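Local coordinates for Nitrate/nitrite binding protein NrtA (Synechocystis sp., PDB 2G29), which binds nitrate as the substrate-binding protein of an ABC transporter for nitrate, and probably nitrite, uptake, at residues H93-T96 and P97-Y100; F242-R245 and A246-D250; V324-S328 and Y329-S333; T106-D109 and G110-P114; T75-D78 and N79-G83. All coordinates share one frame; numbering follows the deposited sequence.

Along the chain the order is contact 5, 1, 4, 2, 3, with none nested in another. Contacts 1 and 2 are strand-to-helix junctions on neighbouring antiparallel strands, 91-95 and 240-245, of one five-stranded sheet, centres about 12 Å apart. Contact 5 lies on helix 73-82, which precedes strand 91-95 and touches contact 1 through Leu80 and Ile94; contact 4 is the loop from helix 97-104 to strand 115-120 of the same sheet. Contacts 4 and 5, centres about 10 Å apart, touch each other and contact 2. These four form one cluster, with Leu95 of contact 1 and Trp73 of helix 73-82 beside the nitrate site. Contact 3 stands apart, 15 to 27 Å from them between centres.

Contact 1. Residues H93-T96 and P97-Y100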
# COMPACT_ATOMS: atom_id res chain seq x y z
N HIS A 93 -5.02 5.70 6.00
CA HIS A 93 -3.98 4.73 5.64
C HIS A 93 -4.51 4.53 4.20
O HIS A 93 -5.67 4.20 4.00
CB HIS A 93 -4.11 3.51 6.58
CG HIS A 93 -4.03 2.16 5.92
ND1 HIS A 93 -2.86 1.49 5.65
CD2 HIS A 93 -5.04 1.30 5.62
CE1 HIS A 93 -3.14 0.26 5.23
NE2 HIS A 93 -4.45 0.12 5.21
N ILE A 94 -3.65 4.72 3.20
CA ILE A 94 -4.11 4.72 1.82
C ILE A 94 -3.08 4.26 0.80
O ILE A 94 -1.88 4.35 1.01
CB ILE A 94 -4.60 6.17 1.50
CG1 ILE A 94 -5.41 6.19 0.20
CG2 ILE A 94 -3.41 7.13 1.44
CD1 ILE A 94 -6.38 7.44 0.13
N LEU A 95 -3.56 3.73 -0.32
CA LEU A 95 -2.63 3.31 -1.38
C LEU A 95 -1.91 4.59 -1.86
O LEU A 95 -2.56 5.63 -2.09
CB LEU A 95 -3.43 2.72 -2.54
CG LEU A 95 -4.38 1.57 -2.19
CD1 LEU A 95 -5.05 1.00 -3.45
CD2 LEU A 95 -3.61 0.44 -1.50
N THR A 96 -0.59 4.55 -2.06
CA THR A 96 0.14 5.76 -2.47
C THR A 96 -0.43 6.52 -3.69
O THR A 96 -0.48 7.73 -3.67
CB THR A 96 1.67 5.47 -2.68
OG1 THR A 96 2.25 5.25 -1.40
CG2 THR A 96 2.40 6.62 -3.38
N PRO A 97 -0.89 5.83 -4.75
CA PRO A 97 -1.42 6.62 -5.88
C PRO A 97 -2.68 7.37 -5.57
O PRO A 97 -2.93 8.40 -6.18
CB PRO A 97 -1.67 5.60 -7.01
CG PRO A 97 -1.47 4.26 -6.37
CD PRO A 97 -0.73 4.41 -5.10
N MET A 98 -3.44 6.91 -4.58
CA MET A 98 -4.73 7.58 -4.34
C MET A 98 -4.74 9.06 -4.01
O MET A 98 -5.58 9.79 -4.53
CB MET A 98 -5.61 6.76 -3.38
CG MET A 98 -6.12 5.46 -4.04
SD MET A 98 -6.95 4.35 -2.83
CE MET A 98 -8.45 5.33 -2.52
N PRO A 99 -3.83 9.54 -3.15
CA PRO A 99 -3.88 10.98 -2.87
C PRO A 99 -3.68 11.78 -4.17
O PRO A 99 -4.24 12.88 -4.32
CB PRO A 99 -2.74 11.18 -1.87
CG PRO A 99 -2.82 9.90 -1.08
CD PRO A 99 -3.03 8.84 -2.14
N TYR A 100 -2.92 11.23 -5.12
CA TYR A 100 -2.68 11.89 -6.40
C TYR A 100 -3.94 11.84 -7.28
O TYR A 100 -4.35 12.85 -7.83
CB TYR A 100 -1.51 11.21 -7.13
CG TYR A 100 -0.20 11.59 -6.50
CD1 TYR A 100 0.43 10.76 -5.56
CD2 TYR A 100 0.37 12.83 -6.78
CE1 TYR A 100 1.59 11.16 -4.92
CE2 TYR A 100 1.52 13.26 -6.14
CZ TYR A 100 2.12 12.42 -5.22
OH TYR A 100 3.25 12.87 -4.59
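Ile94 and Met98 form the dense part of this strand-to-helix corner. With CG1 anti to its backbone N (chi1 -166°), Ile94 runs obliquely across the methionine: Ile94 CG1 lies 3.6 Å from Met98 CB, and Ile94 CD1 packs on that same Met98 CB. The second branch serves another neighbour, since Ile94 CG2 meets Pro99 CG at 3.8 Å. Leu95 crosses the methionine at its sulfur, Leu95 CG lying 3.8 Å from Met98 SD. Beside these apolar contacts, Met98 N donates to Leu95 O over 2.9 Å; the N-H···O angle is 142° and the donor stands well above the carbonyl plane, so the bond is bent, as suits a tight turn into a helix. The next N atom belongs to Pro99 and has no hydrogen; instead Pro99 CD rests 3.2 Å from Leu95 O.

The other part is looser. Leu95 CB and the Pro97 ring come no nearer than 4.1 Å at Pro97 CD, and Tyr100 offers just a ring edge, with CD1 3.7 Å from Thr96 O. This looser side does not open on solvent, because every touching residue is buried: Phe338 of helix 332-344 covers Thr96 and Pro97, Thr96 OG1 bonds to Glu239 O, and Tyr100 OH bonds to Asp335.

The chemistry is thus apolar side-chain packing around a backbone turn held across the corner by Met98 N to Leu95 O. It sets the Leu95 side chain about 3 Å, between nearest atoms, from that of the nitrate-binding Lys240, consistent with Leu95 giving an apolar wall next to Lys240 and Trp73 of the nitrate site.

Contact 2. Residues F242-R245 and A246-D250; sequences FGMR and ADWVD
Met244 bends at its last torsion (chi3 69°), and Trp248 holds CG anti to its backbone N; together these turns carry the methionine methyl over the indole. Met244 CE sits 3.3 Å above the Trp248 ring plane, displaced toward the rim, with Trp248 CE3 its closest atom at 3.4 Å. The methyl lies 3.7 Å from the centroid of the six-membered ring, a CH-pi contact over the face, while Met244 SD stands obliquely at 4.6 Å from that centroid, completing a Met-aromatic pair. Nearer the backbone, Met244 CB packs against Val249 CG2 at 3.7 Å.

A polar arm, Arg245, leaves the strand end at a wide angle to the methionine. Arg245 occupies the N-cap position, and its NE donates to Asp247 OD1 over 2.9 Å at 175°, an almost straight hydrogen bond that forms part of a salt bridge. The acceptor is in the guanidinium plane but is approached from above the carboxylate plane, the two planes being steeply inclined; this is a one-point grip and not a two-pronged, coplanar pairing. Arg245 O meanwhile accepts from Val249 N at 3.2 Å, opening the hydrogen bonding of the helix. The negative carboxylate in the first turn would also probably interact favourably with the helix dipole.

Strand 242-245 and helix 246-250 meet nearly at a right angle, 84°, their axes 5.6 Å apart. Around the corner, Arg245 NH1 bonds to Leu80 O near the end of helix 73-82, Leu259 of helix 253-271 covers Met244 and Trp248, and strand 115-120 lies alongside through Leu118 and Tyr116.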
# COMPACT_ATOMS: atom_id res chain seq x y z
N PHE A 242 0.43 7.70 4.50
CA PHE A 242 -0.43 8.34 5.48
C PHE A 242 -0.82 9.63 4.73
O PHE A 242 -0.04 10.58 4.56
CB PHE A 242 0.34 8.65 6.78
CG PHE A 242 -0.44 9.49 7.78
CD1 PHE A 242 -1.81 9.43 7.87
CD2 PHE A 242 0.24 10.31 8.67
CE1 PHE A 242 -2.52 10.16 8.82
CE2 PHE A 242 -0.46 11.05 9.63
CZ PHE A 242 -1.83 10.98 9.69
N GLY A 243 -2.05 9.62 4.22
CA GLY A 243 -2.51 10.77 3.47
C GLY A 243 -3.58 11.57 4.20
O GLY A 243 -4.37 11.00 4.95
N MET A 244 -3.60 12.87 3.99
CA MET A 244 -4.61 13.71 4.61
C MET A 244 -5.13 14.77 3.65
O MET A 244 -4.44 15.16 2.70
CB MET A 244 -4.04 14.41 5.86
CG MET A 244 -3.64 13.46 7.02
SD MET A 244 -3.68 14.29 8.65
CE MET A 244 -5.49 14.52 8.81
N ARG A 245 -6.36 15.21 3.86
CA ARG A 245 -6.91 16.32 3.07
C ARG A 245 -6.01 17.54 3.33
O ARG A 245 -5.62 17.81 4.49
CB ARG A 245 -8.33 16.65 3.52
CG ARG A 245 -9.37 15.68 2.94
CD ARG A 245 -10.79 16.01 3.31
NE ARG A 245 -11.17 17.38 2.98
CZ ARG A 245 -12.20 17.71 2.21
NH1 ARG A 245 -12.97 16.77 1.66
NH2 ARG A 245 -12.50 18.99 2.05
N ALA A 246 -5.67 18.25 2.26
CA ALA A 246 -4.83 19.41 2.40
C ALA A 246 -5.50 20.53 3.15
O ALA A 246 -4.81 21.29 3.83
CB ALA A 246 -4.34 19.89 1.00
N ASP A 247 -6.81 20.66 3.04
CA ASP A 247 -7.49 21.74 3.76
C ASP A 247 -7.36 21.54 5.28
O ASP A 247 -7.11 22.51 6.03
CB ASP A 247 -8.97 21.87 3.32
CG ASP A 247 -9.90 20.85 3.99
OD1 ASP A 247 -9.59 19.65 3.96
OD2 ASP A 247 -10.93 21.24 4.58
N TRP A 248 -7.45 20.30 5.74
CA TRP A 248 -7.34 20.06 7.17
C TRP A 248 -5.89 20.32 7.64
O TRP A 248 -5.66 20.93 8.67
CB TRP A 248 -7.77 18.62 7.50
CG TRP A 248 -7.87 18.33 8.95
CD1 TRP A 248 -9.01 18.33 9.71
CD2 TRP A 248 -6.80 17.94 9.84
NE1 TRP A 248 -8.72 17.96 10.99
CE2 TRP A 248 -7.38 17.71 11.11
CE3 TRP A 248 -5.42 17.77 9.68
CZ2 TRP A 248 -6.63 17.30 12.22
CZ3 TRP A 248 -4.66 17.37 10.78
CH2 TRP A 248 -5.27 17.13 12.04
N VAL A 249 -4.89 19.88 6.88
CA VAL A 249 -3.50 20.12 7.24
C VAL A 249 -3.14 21.60 7.23
O VAL A 249 -2.41 22.08 8.12
CB VAL A 249 -2.53 19.31 6.31
CG1 VAL A 249 -1.07 19.70 6.60
CG2 VAL A 249 -2.75 17.82 6.55
N ASP A 250 -3.63 22.32 6.22
CA ASP A 250 -3.31 23.76 6.09
C ASP A 250 -3.98 24.54 7.22
O ASP A 250 -3.45 25.56 7.66
CB ASP A 250 -3.80 24.33 4.76
CG ASP A 250 -3.00 23.83 3.54
OD1 ASP A 250 -1.94 23.18 3.69
OD2 ASP A 250 -3.46 24.11 2.41

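Contact 3. Residues V324-S328 and Y329-S333; sequences VDNAS and YPYKS
Tyr329 closes a type I beta turn that starts at Asn326: its N donates to Asn326 O over 3.0 Å, with an N-H···O angle of 136° and the donor well above the carbonyl plane. The same residue offers its own carbonyl to a water, which lies 2.8 Å from Tyr329 O and 3.1 Å from Asn326 O and is placed to donate to both, although more acceptors surround it than it has protons. Pro330 follows as the centre of an inverse gamma turn, where Tyr331 N makes a weak bond to Tyr329 O at 3.0 Å; Pro330 CD is 3.3 Å from Ser328 O. Tyr331 then swings back, CG anti to its carbonyl carbon (chi1 -72°), and brings its hydroxyl end to Asn326, with OH 3.5 Å from Asn326 CB and the ring 83° to the amide plane. Above the centre of the Tyr331 ring stands Tyr329 CD2, 3.5 Å from the plane, edge against face. Replacing Tyr331 by an alanine would probably leave the Tyr329 edge without the face beneath it and open a gap beside Asn326 CB.

Tyr329 OH is bonded to Glu364 and Ser328 OG to Gln267. The chemistry implies a double turn whose Asn326 and Tyr329 carbonyls each accept a backbone N-H, weakly at Tyr329, and share a water that cannot serve every acceptor around it at once, with aromatic packing closing the bend ahead of helix 332-344.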
# COMPACT_ATOMS: atom_id res chain seq x y z
N VAL A 324 12.67 0.63 9.52
CA VAL A 324 14.02 0.29 9.06
C VAL A 324 14.16 0.54 7.55
O VAL A 324 13.17 0.49 6.81
CB VAL A 324 14.38 -1.21 9.38
CG1 VAL A 324 13.52 -2.14 8.57
CG2 VAL A 324 15.85 -1.49 9.09
N ASP A 325 15.39 0.82 7.11
CA ASP A 325 15.66 1.07 5.70
C ASP A 325 14.85 2.27 5.18
O ASP A 325 14.37 2.25 4.05
CB ASP A 325 15.40 -0.20 4.87
CG ASP A 325 16.24 -1.39 5.36
OD1 ASP A 325 17.44 -1.17 5.64
OD2 ASP A 325 15.71 -2.52 5.47
N ASN A 326 14.72 3.30 6.02
CA ASN A 326 14.02 4.55 5.66
C ASN A 326 12.59 4.33 5.18
O ASN A 326 12.02 5.19 4.49
CB ASN A 326 14.81 5.28 4.57
CG ASN A 326 16.26 5.53 4.97
OD1 ASN A 326 17.17 5.10 4.28
ND2 ASN A 326 16.46 6.23 6.07
N ALA A 327 11.98 3.23 5.58
CA ALA A 327 10.62 2.89 5.14
C ALA A 327 9.54 3.98 5.25
O ALA A 327 8.67 4.09 4.39
CB ALA A 327 10.13 1.66 5.89
N SER A 328 9.59 4.74 6.33
CA SER A 328 8.61 5.77 6.58
C SER A 328 8.83 7.04 5.76
O SER A 328 7.89 7.77 5.45
CB SER A 328 8.65 6.10 8.07
OG SER A 328 7.74 7.11 8.39
N TYR A 329 10.07 7.32 5.36
CA TYR A 329 10.32 8.55 4.60
C TYR A 329 9.64 8.45 3.24
O TYR A 329 9.91 7.53 2.48
CB TYR A 329 11.82 8.77 4.44
CG TYR A 329 12.13 10.03 3.67
CD1 TYR A 329 11.97 11.28 4.25
CD2 TYR A 329 12.54 9.97 2.34
CE1 TYR A 329 12.21 12.45 3.53
CE2 TYR A 329 12.79 11.12 1.61
CZ TYR A 329 12.62 12.36 2.20
OH TYR A 329 12.90 13.48 1.45
N PRO A 330 8.74 9.39 2.92
CA PRO A 330 8.02 9.35 1.64
C PRO A 330 8.81 9.93 0.48
O PRO A 330 8.74 11.10 0.16
CB PRO A 330 6.75 10.15 1.94
CG PRO A 330 7.26 11.24 2.88
CD PRO A 330 8.30 10.52 3.76
N TYR A 331 9.63 9.07 -0.11
CA TYR A 331 10.45 9.51 -1.23
C TYR A 331 9.60 10.02 -2.39
O TYR A 331 8.65 9.35 -2.87
CB TYR A 331 11.32 8.35 -1.75
CG TYR A 331 12.48 7.94 -0.85
CD1 TYR A 331 12.35 6.87 0.00
CD2 TYR A 331 13.69 8.65 -0.88
CE1 TYR A 331 13.41 6.47 0.82
CE2 TYR A 331 14.74 8.26 -0.06
CZ TYR A 331 14.60 7.17 0.78
OH TYR A 331 15.66 6.74 1.56
N LYS A 332 9.93 11.21 -2.86
CA LYS A 332 9.24 11.78 -4.03
C LYS A 332 9.51 10.91 -5.28
O LYS A 332 8.64 10.81 -6.14
CB LYS A 332 9.71 13.21 -4.28
CG LYS A 332 9.16 14.24 -3.30
CD LYS A 332 9.69 15.62 -3.58
CE LYS A 332 8.95 16.64 -2.77
NZ LYS A 332 9.41 18.04 -3.12
N SER A 333 10.69 10.28 -5.39
CA SER A 333 10.98 9.45 -6.56
C SER A 333 10.01 8.28 -6.63
O SER A 333 9.62 7.83 -7.72
CB SER A 333 12.43 8.95 -6.53
OG SER A 333 12.67 8.19 -5.36
O HOH W 1 10.10 4.75 2.07

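Contact 4. Residues T106-D109 and G110-P114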
# COMPACT_ATOMS: atom_id res chain seq x y z
N THR A 106 -9.16 12.40 -11.21
CA THR A 106 -9.53 11.28 -12.06
C THR A 106 -10.48 10.27 -11.46
O THR A 106 -11.30 9.71 -12.18
CB THR A 106 -8.28 10.55 -12.56
OG1 THR A 106 -8.62 9.42 -13.36
CG2 THR A 106 -7.51 10.11 -11.45
N VAL A 107 -10.39 10.03 -10.14
CA VAL A 107 -11.24 9.04 -9.49
C VAL A 107 -12.30 9.70 -8.63
O VAL A 107 -12.80 9.10 -7.68
CB VAL A 107 -10.42 8.10 -8.59
CG1 VAL A 107 -9.43 7.29 -9.42
CG2 VAL A 107 -9.70 8.89 -7.51
N THR A 108 -12.69 10.92 -8.99
CA THR A 108 -13.69 11.63 -8.20
C THR A 108 -14.94 12.06 -8.92
O THR A 108 -15.84 12.62 -8.29
CB THR A 108 -13.12 12.94 -7.65
OG1 THR A 108 -12.73 13.80 -8.73
CG2 THR A 108 -11.91 12.67 -6.77
N ASP A 109 -15.01 11.85 -10.22
CA ASP A 109 -16.24 12.28 -10.90
C ASP A 109 -16.56 13.77 -10.61
O ASP A 109 -17.59 14.12 -10.00
CB ASP A 109 -17.43 11.42 -10.48
CG ASP A 109 -18.64 11.61 -11.40
OD1 ASP A 109 -19.74 11.23 -11.00
OD2 ASP A 109 -18.47 12.15 -12.52
N GLY A 110 -15.65 14.62 -11.04
CA GLY A 110 -15.82 16.05 -10.91
C GLY A 110 -15.60 16.72 -9.58
O GLY A 110 -16.02 17.87 -9.40
N LYS A 111 -14.94 16.04 -8.65
CA LYS A 111 -14.70 16.59 -7.33
C LYS A 111 -13.24 16.46 -6.88
O LYS A 111 -12.95 15.85 -5.85
CB LYS A 111 -15.61 15.92 -6.30
CG LYS A 111 -17.12 16.12 -6.60
CD LYS A 111 -18.00 15.33 -5.63
CE LYS A 111 -19.48 15.34 -6.05
NZ LYS A 111 -20.27 14.24 -5.40
N PRO A 112 -12.30 17.03 -7.65
CA PRO A 112 -10.89 16.95 -7.25
C PRO A 112 -10.79 17.54 -5.85
O PRO A 112 -11.33 18.64 -5.59
CB PRO A 112 -10.16 17.78 -8.31
CG PRO A 112 -11.32 18.78 -8.81
CD PRO A 112 -12.48 17.83 -8.88
N THR A 113 -10.10 16.84 -4.95
CA THR A 113 -10.00 17.23 -3.53
C THR A 113 -8.51 17.15 -3.20
O THR A 113 -7.91 16.08 -3.20
CB THR A 113 -10.85 16.21 -2.70
OG1 THR A 113 -12.22 16.23 -3.18
CG2 THR A 113 -10.81 16.55 -1.21
N PRO A 114 -7.90 18.29 -2.87
CA PRO A 114 -6.46 18.21 -2.61
C PRO A 114 -6.03 17.48 -1.37
O PRO A 114 -6.68 17.57 -0.32
CB PRO A 114 -6.00 19.67 -2.67
CG PRO A 114 -7.28 20.45 -2.22
CD PRO A 114 -8.45 19.65 -2.79
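Thr108 faces Lys111 across a surface loop and carries most of the contact. Its OG1 takes the position between backbone N and carbonyl carbon (chi1 61°), which points the hydroxyl at the returning chain: Lys111 N donates to Thr108 OG1 at 3.1 Å and 142°. The hydroxyl also bonds to Gly105 O and must be the donor there, so a single group ties both arms of the loop. Thr108 CB meanwhile packs 3.4 Å from Lys111 O. Replacing Thr108 by a valine would probably leave Lys111 N and Gly105 O without their shared partner and let the loop move apart.

Asp109 comes next with positive phi (53°), and Gly110 also has positive phi, turning the chain back. The Asp109 carboxylate makes no ion pair with Lys111, Asp109 OD1 being 6.4 Å from Lys111 NZ. After the turn, Thr113 OG1 donates to Lys111 O over 2.8 Å from above the carbonyl plane.

Two left-handed residues and the Thr108 hydroxyl, bonded on both arms of the loop, thus form the reversal that links helix 97-104 to strand 115-120, an alpha-to-beta connection within the alpha/beta architecture of periplasmic binding proteins.

Contact 5. Residues T75-D78 and N79-G83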
# COMPACT_ATOMS: atom_id res chain seq x y z
N THR A 75 -14.86 3.32 -0.91
CA THR A 75 -15.52 4.09 0.14
C THR A 75 -14.56 5.00 0.86
O THR A 75 -14.93 6.07 1.32
CB THR A 75 -16.27 3.23 1.18
OG1 THR A 75 -15.36 2.43 1.92
CG2 THR A 75 -17.33 2.40 0.54
N THR A 76 -13.30 4.60 0.95
CA THR A 76 -12.26 5.47 1.53
C THR A 76 -12.21 6.76 0.70
O THR A 76 -12.21 7.86 1.25
CB THR A 76 -10.87 4.80 1.46
OG1 THR A 76 -10.88 3.64 2.32
CG2 THR A 76 -9.78 5.75 1.94
N ARG A 77 -12.16 6.63 -0.63
CA ARG A 77 -12.15 7.76 -1.54
C ARG A 77 -13.41 8.59 -1.32
O ARG A 77 -13.34 9.82 -1.24
CB ARG A 77 -12.08 7.24 -2.99
CG ARG A 77 -12.19 8.29 -4.13
CD ARG A 77 -13.63 8.65 -4.50
NE ARG A 77 -14.47 7.47 -4.63
CZ ARG A 77 -14.36 6.55 -5.59
NH1 ARG A 77 -13.45 6.68 -6.55
NH2 ARG A 77 -15.14 5.47 -5.55
N ASP A 78 -14.55 7.92 -1.19
CA ASP A 78 -15.80 8.67 -0.97
C ASP A 78 -15.75 9.50 0.32
O ASP A 78 -16.15 10.68 0.33
CB ASP A 78 -17.02 7.74 -0.86
CG ASP A 78 -17.33 7.01 -2.17
OD1 ASP A 78 -16.94 7.48 -3.26
OD2 ASP A 78 -18.01 5.97 -2.13
N ASN A 79 -15.26 8.91 1.39
CA ASN A 79 -15.20 9.62 2.65
C ASN A 79 -14.17 10.74 2.67
O ASN A 79 -14.35 11.73 3.35
CB ASN A 79 -14.99 8.61 3.80
CG ASN A 79 -16.26 7.84 4.11
OD1 ASN A 79 -17.34 8.43 4.08
ND2 ASN A 79 -16.15 6.53 4.40
N LEU A 80 -13.09 10.59 1.91
CA LEU A 80 -12.09 11.66 1.82
C LEU A 80 -12.66 12.82 0.98
O LEU A 80 -12.40 13.98 1.29
CB LEU A 80 -10.79 11.14 1.19
CG LEU A 80 -9.93 10.31 2.15
CD1 LEU A 80 -8.91 9.55 1.33
CD2 LEU A 80 -9.21 11.20 3.15
N VAL A 81 -13.41 12.52 -0.08
CA VAL A 81 -14.01 13.58 -0.89
C VAL A 81 -15.03 14.35 -0.01
O VAL A 81 -15.12 15.58 -0.06
CB VAL A 81 -14.67 13.00 -2.17
CG1 VAL A 81 -15.50 14.06 -2.86
CG2 VAL A 81 -13.58 12.53 -3.13
N LEU A 82 -15.75 13.62 0.84
CA LEU A 82 -16.67 14.29 1.74
C LEU A 82 -16.00 15.19 2.79
O LEU A 82 -16.45 16.35 3.01
CB LEU A 82 -17.51 13.27 2.50
CG LEU A 82 -18.72 12.65 1.84
CD1 LEU A 82 -19.31 11.70 2.88
CD2 LEU A 82 -19.74 13.71 1.39
N GLY A 83 -14.98 14.67 3.48
CA GLY A 83 -14.30 15.42 4.52
C GLY A 83 -15.08 15.22 5.81
O GLY A 83 -16.26 14.86 5.77
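Asn79 N to Thr75 O (2.9 Å) and Leu80 N to Thr76 O (2.9 Å) begin a regular alpha-helical i to i+4 ladder that continues through Val81 N to Arg77 O and Leu82 N to Asp78 O, with N-H···O angles between 150° and 161°.

On this frame the side chains line up one turn apart. Thr76 and Leu80 run side by side in the same direction, Thr76 CG2 lying 3.9 Å from Leu80 CD1. Arg77 and Val81 do likewise, but more loosely, with Arg77 CD 4.1 Å from Val81 CG2; the latter methyl also comes 3.3 Å from Arg77 O. The arginine chain is bent at chi2 (-85°) and again at chi3, which curls its guanidinium back to the next residue: Arg77 NE donates to Asp78 OD1 over 2.8 Å, part of a salt bridge in which NE meets Asp78 OD1 from above the carboxylate plane. The other end is held too, as Arg77 NH1 bonds to Val107 O. Asn79 ND2 is bonded to Gln70, and Thr76 OG1 to Ser72 O.

Leu80 and Thr76 are buried against strand 91-95, through Ile94 and Ala92, whereas Asp78 and Leu82 are exposed. Gly83, with positive phi, is where the helix ends. The result is a helix with one face, Thr76 and Leu80, buried against the sheet that holds strand 91-95, with the nitrate-binding Trp73 at its first turn, as in an alpha/beta domain of a solute-binding protein.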